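Local coordinates for protein predicted ATPase involved in replication control, Cdc46/Mcm family (Methanopyrus kandleri AV19, PDB 3F8T) that is an archaeal homolog of the MCM replicative helicase that probably binds ATP and single-stranded DNA, at residues I121-R126 / A137-T141. The protein carries 2 engineered substitutions. Numbering follows the deposited sequence.
Sequences IEGVVR and AIVDT
Two strands of a beta hairpin run antiparallel, strongly twisted, with segment axes at 126° and 4.5 Å apart at closest approach; 121-125 are extended. Ile121 (chi1 p, chi2 t) points toward 137-141: its CD1 lies 4.0 Å from Val139 CB and its CB 3.8 Å from Thr141 CG2, a branched side chain suited to the interior beside Ile163 and Val146. Glu122 turns away, its carboxylate salt-bridged to Arg160; the backbone Glu122 O lies 3.5 Å from Thr141 CA (a CA-H...O contact), and a water 2.9 Å from Glu122 O and from Thr141 O links them. Gly123, at 174/-158, has CA 3.2 Å from Asp140 O in a CA-H...O contact; a CB here would strike that carbonyl. The hairpin belongs to the OB-fold region, whose curled sheet continues through 160-168 on the other edge of strand 118-130. Val124 and Asp140 form the hydrogen-bonded pair (CA-CA 5.2 Å): Val124 N to Asp140 O is 3.0 Å, Asp140 N to Val124 O 2.8 Å; beta-branched Val124 favours the extended strand and packs on Leu298. Val125 faces Val139 in the non-hydrogen-bonded pair (CA-CA 4.5 Å), both chi1 t on the buried face; Val125 CG2 meets Val139 CG2 at 4.4 Å, and Val125 CG1 lies 4.4 Å from Ala137 CB. Arg126 departs at -87/-32, its N donating to Ile138 O (2.8 Å); its long side chain, m at chi1 to chi3, folds back to put NH1 3.2 Å from Asp140 OD2 in a salt bridge. Asp140 OD1 accepts from Gly142 N, where Thr141 turns off at -92/8.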
ATOM      1  N   ILE A 121      16.322   4.141   5.377  1.00 23.06           N
ATOM      2  CA  ILE A 121      14.964   4.627   5.603  1.00 22.84           C
ATOM      3  C   ILE A 121      14.000   3.702   4.878  1.00 22.89           C
ATOM      4  O   ILE A 121      14.390   3.000   3.942  1.00 22.45           O
ATOM      5  CB  ILE A 121      14.768   6.110   5.154  1.00 23.23           C
ATOM      6  CG1 ILE A 121      15.018   6.311   3.647  1.00 22.95           C
ATOM      7  CG2 ILE A 121      15.640   7.024   6.003  1.00 23.15           C
ATOM      8  CD1 ILE A 121      14.520   7.667   3.093  1.00 23.32           C
ATOM      9  N   GLU A 122      12.745   3.701   5.312  1.00 22.08           N
ATOM     10  CA  GLU A 122      11.728   2.958   4.614  1.00 22.38           C
ATOM     11  C   GLU A 122      10.439   3.765   4.583  1.00 21.71           C
ATOM     12  O   GLU A 122      10.021   4.319   5.604  1.00 20.97           O
ATOM     13  CB  GLU A 122      11.505   1.619   5.309  1.00 23.25           C
ATOM     14  CG  GLU A 122      10.521   0.691   4.605  1.00 26.82           C
ATOM     15  CD  GLU A 122      10.337  -0.589   5.386  1.00 32.88           C
ATOM     16  OE1 GLU A 122       9.733  -0.532   6.471  1.00 37.24           O
ATOM     17  OE2 GLU A 122      10.820  -1.643   4.930  1.00 37.45           O
ATOM     18  N   GLY A 123       9.836   3.854   3.403  1.00 20.35           N
ATOM     19  CA  GLY A 123       8.527   4.466   3.269  1.00 20.09           C
ATOM     20  C   GLY A 123       8.055   4.614   1.840  1.00 18.87           C
ATOM     21  O   GLY A 123       8.522   3.907   0.954  1.00 19.55           O
ATOM     22  N   VAL A 124       7.122   5.534   1.631  1.00 18.59           N
ATOM     23  CA  VAL A 124       6.439   5.707   0.336  1.00 18.26           C
ATOM     24  C   VAL A 124       6.997   6.922  -0.374  1.00 18.16           C
ATOM     25  O   VAL A 124       7.143   7.982   0.234  1.00 18.40           O
ATOM     26  CB  VAL A 124       4.883   5.835   0.504  1.00 18.64           C
ATOM     27  CG1 VAL A 124       4.182   6.119  -0.845  1.00 17.21           C
ATOM     28  CG2 VAL A 124       4.300   4.553   1.125  1.00 18.70           C
ATOM     29  N   VAL A 125       7.336   6.746  -1.654  1.00 18.69           N
ATOM     30  CA  VAL A 125       7.879   7.825  -2.463  1.00 18.96           C
ATOM     31  C   VAL A 125       6.763   8.812  -2.796  1.00 19.58           C
ATOM     32  O   VAL A 125       5.755   8.462  -3.424  1.00 20.07           O
ATOM     33  CB  VAL A 125       8.565   7.298  -3.771  1.00 18.48           C
ATOM     34  CG1 VAL A 125       9.166   8.449  -4.566  1.00 17.82           C
ATOM     35  CG2 VAL A 125       9.634   6.242  -3.449  1.00 17.34           C
ATOM     36  N   ARG A 126       6.945  10.052  -2.359  1.00 20.45           N
ATOM     37  CA  ARG A 126       5.960  11.102  -2.608  1.00 22.00           C
ATOM     38  C   ARG A 126       6.191  11.786  -3.945  1.00 22.53           C
ATOM     39  O   ARG A 126       5.239  12.233  -4.598  1.00 21.66           O
ATOM     40  CB  ARG A 126       6.050  12.155  -1.509  1.00 22.68           C
ATOM     41  CG  ARG A 126       5.654  11.639  -0.140  1.00 26.62           C
ATOM     42  CD  ARG A 126       4.144  11.653   0.032  1.00 30.59           C
ATOM     43  NE  ARG A 126       3.702  12.960   0.493  1.00 38.27           N
ATOM     44  CZ  ARG A 126       3.214  13.211   1.702  1.00 39.33           C
ATOM     45  NH1 ARG A 126       3.068  12.245   2.600  1.00 40.49           N
ATOM     46  NH2 ARG A 126       2.861  14.444   2.005  1.00 42.62           N
ATOM     47  N   ALA A 137      14.441  12.362  -4.941  1.00 25.86           N
ATOM     48  CA  ALA A 137      13.148  11.885  -4.480  1.00 24.26           C
ATOM     49  C   ALA A 137      12.831  12.449  -3.104  1.00 23.56           C
ATOM     50  O   ALA A 137      13.737  12.861  -2.348  1.00 22.81           O
ATOM     51  CB  ALA A 137      13.117  10.361  -4.463  1.00 24.08           C
ATOM     52  N   ILE A 138      11.538  12.496  -2.784  1.00 22.32           N
ATOM     53  CA  ILE A 138      11.117  12.771  -1.411  1.00 21.50           C
ATOM     54  C   ILE A 138      10.390  11.523  -0.927  1.00 21.25           C
ATOM     55  O   ILE A 138       9.494  11.025  -1.626  1.00 19.68           O
ATOM     56  CB  ILE A 138      10.181  13.979  -1.310  1.00 22.03           C
ATOM     57  CG1 ILE A 138      10.911  15.280  -1.683  1.00 22.49           C
ATOM     58  CG2 ILE A 138       9.580  14.071   0.107  1.00 21.93           C
ATOM     59  CD1 ILE A 138       9.933  16.415  -1.994  1.00 26.14           C
ATOM     60  N   VAL A 139      10.790  11.019   0.243  1.00 20.60           N
ATOM     61  CA  VAL A 139      10.192   9.805   0.808  1.00 20.27           C
ATOM     62  C   VAL A 139       9.492  10.058   2.155  1.00 20.42           C
ATOM     63  O   VAL A 139      10.107  10.556   3.109  1.00 20.67           O
ATOM     64  CB  VAL A 139      11.268   8.672   0.980  1.00 20.27           C
ATOM     65  CG1 VAL A 139      10.661   7.436   1.573  1.00 19.03           C
ATOM     66  CG2 VAL A 139      11.941   8.340  -0.358  1.00 19.76           C
ATOM     67  N   ASP A 140       8.220   9.673   2.236  1.00 20.57           N
ATOM     68  CA  ASP A 140       7.454   9.733   3.490  1.00 21.02           C
ATOM     69  C   ASP A 140       7.792   8.496   4.319  1.00 21.62           C
ATOM     70  O   ASP A 140       7.370   7.381   3.989  1.00 21.24           O
ATOM     71  CB  ASP A 140       5.947   9.808   3.184  1.00 21.07           C
ATOM     72  CG  ASP A 140       5.063   9.767   4.447  1.00 23.54           C
ATOM     73  OD1 ASP A 140       5.562   9.875   5.593  1.00 23.33           O
ATOM     74  OD2 ASP A 140       3.840   9.602   4.266  1.00 27.47           O
ATOM     75  N   THR A 141       8.565   8.691   5.385  1.00 22.00           N
ATOM     76  CA  THR A 141       8.966   7.570   6.248  1.00 24.13           C
ATOM     77  C   THR A 141       7.999   7.350   7.427  1.00 25.50           C
ATOM     78  O   THR A 141       8.260   6.544   8.318  1.00 25.37           O
ATOM     79  CB  THR A 141      10.404   7.733   6.786  1.00 24.13           C
ATOM     80  OG1 THR A 141      10.489   8.934   7.549  1.00 24.56           O
ATOM     81  CG2 THR A 141      11.411   7.807   5.652  1.00 23.40           C
TER
HETATM   82  O   HOH W   1      10.083   4.342   8.468  1.00 33.30           O